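Local coordinates for rhizobiales Sp. Pch2 (Marine metagenome, PDB 6PB3), which is a Trip13-like AAA+ ATPase that probably remodels HORMA domain proteins, with which such ATPases regulate bacterial cGAS-like enzymes in immunity against bacteriophages, at the interface of chains A and B. Residues are numbered along the deposited sequence; one frame, centred on the assembly and turned at random. Chains: chain A/B, Rhizobiales Sp. Pch2.

The interface of chains A and B. Residues chain A 38, 219-220, 222; chain B 274, 278, 297, 301.
A:Arg38 lays its guanidinium over B:Ser278, whose hydroxyl OG stands 3.0 Å above the guanidinium plane, offset toward its rim. The extended arginine chain (chi2 179°) carries the flat group out from its helix. Meeting it face-on, OG of B:Ser278 also donates to the carbonyl O of B:Arg274 at 2.8 Å, from above the carbonyl plane. Around the rim, NH2 of A:Arg38 reaches CG2 of B:Ile297 at 3.5 Å and NH1 meets the selenomethionine methyl CE of B:Met301.

Packing is also close where B:Arg274 crosses A:Thr222 at about a right angle. With chi3 bent (63°), NH2 of B:Arg274 donates to OG1 of A:Thr222 at 2.9 Å, the hydroxyl lying 30° out of the guanidinium plane. The methyl CG2 of A:Thr222 lies 3.4 Å from NE of B:Arg274. SE of B:Met301, from the same chain, backs the B:Arg274 guanidinium on the face away from A:Thr222. CG of B:Arg274 rests against the carbonyl O of A:Ile220.

The looser side is hydrated: a water links NE of A:Arg38 to the carbonyl O of B:Ser278. Elsewhere, carboxylate OE2 of A:Glu219 approaches OG of B:Ser278 loosely, at 3.7 Å.

The C-terminal helices 268-283 and 291-300 of one subunit thus pack on helix 33-47 and strand 219-223 of its neighbour's AAA+ core, as between adjacent subunits of AAA+ rings, probably helping hold the hexamer together.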
# COMPACT_ATOMS: atom_id res chain seq x y z
N ARG A 38 20.87 30.65 1.98
CA ARG A 38 20.37 30.36 0.64
C ARG A 38 19.01 31.02 0.41
O ARG A 38 18.78 31.65 -0.63
CB ARG A 38 20.27 28.86 0.41
CG ARG A 38 21.60 28.15 0.42
CD ARG A 38 21.40 26.64 0.21
NE ARG A 38 22.65 25.93 0.45
CZ ARG A 38 22.77 24.61 0.53
NH1 ARG A 38 21.71 23.82 0.40
NH2 ARG A 38 23.96 24.07 0.75
N GLU A 219 14.52 27.88 -6.78
CA GLU A 219 15.33 27.06 -5.90
C GLU A 219 14.43 26.25 -5.00
O GLU A 219 13.38 26.73 -4.56
CB GLU A 219 16.29 27.92 -5.04
CG GLU A 219 17.29 27.07 -4.26
CD GLU A 219 18.23 27.87 -3.40
OE1 GLU A 219 18.09 29.10 -3.32
OE2 GLU A 219 19.13 27.26 -2.79
N ILE A 220 14.85 25.02 -4.74
CA ILE A 220 14.25 24.16 -3.73
C ILE A 220 15.27 24.01 -2.61
O ILE A 220 16.42 23.65 -2.87
CB ILE A 220 13.87 22.79 -4.32
CG1 ILE A 220 12.93 22.96 -5.54
CG2 ILE A 220 13.27 21.90 -3.23
CD1 ILE A 220 12.61 21.63 -6.29
N THR A 222 16.00 22.17 1.03
CA THR A 222 15.49 20.99 1.70
C THR A 222 15.87 20.98 3.17
O THR A 222 16.98 21.38 3.55
CB THR A 222 15.98 19.71 1.00
OG1 THR A 222 17.41 19.71 0.93
CG2 THR A 222 15.40 19.65 -0.42
N ARG B 274 18.62 22.78 -7.00
CA ARG B 274 19.21 22.78 -5.66
C ARG B 274 20.71 23.04 -5.69
O ARG B 274 21.16 24.05 -5.15
CB ARG B 274 18.91 21.46 -4.92
CG ARG B 274 17.41 21.13 -4.79
CD ARG B 274 17.15 19.70 -4.31
NE ARG B 274 17.68 19.45 -2.97
CZ ARG B 274 18.05 18.25 -2.52
NH1 ARG B 274 17.97 17.19 -3.32
NH2 ARG B 274 18.51 18.11 -1.28
N SER B 278 22.80 26.68 -4.94
CA SER B 278 23.54 26.68 -3.68
C SER B 278 25.00 27.03 -3.91
O SER B 278 25.62 27.72 -3.10
CB SER B 278 23.44 25.32 -2.98
OG SER B 278 22.09 24.99 -2.67
N ILE B 297 29.20 21.28 -0.33
CA ILE B 297 27.76 21.43 -0.52
C ILE B 297 27.19 20.19 -1.21
O ILE B 297 26.18 19.63 -0.78
CB ILE B 297 27.46 22.71 -1.31
CG1 ILE B 297 27.78 23.94 -0.45
CG2 ILE B 297 26.01 22.71 -1.74
CD1 ILE B 297 27.80 25.25 -1.22
N MSE B 301 24.51 17.37 0.52
CA MSE B 301 23.18 17.43 -0.02
C MSE B 301 22.72 16.02 -0.42
O MSE B 301 23.42 15.31 -1.14
CB MSE B 301 23.17 18.39 -1.22
CG MSE B 301 21.85 18.53 -1.92
SE MSE B 301 22.07 19.74 -3.45
CE MSE B 301 22.29 21.43 -2.42
O HOH W 1 24.75 27.98 -0.61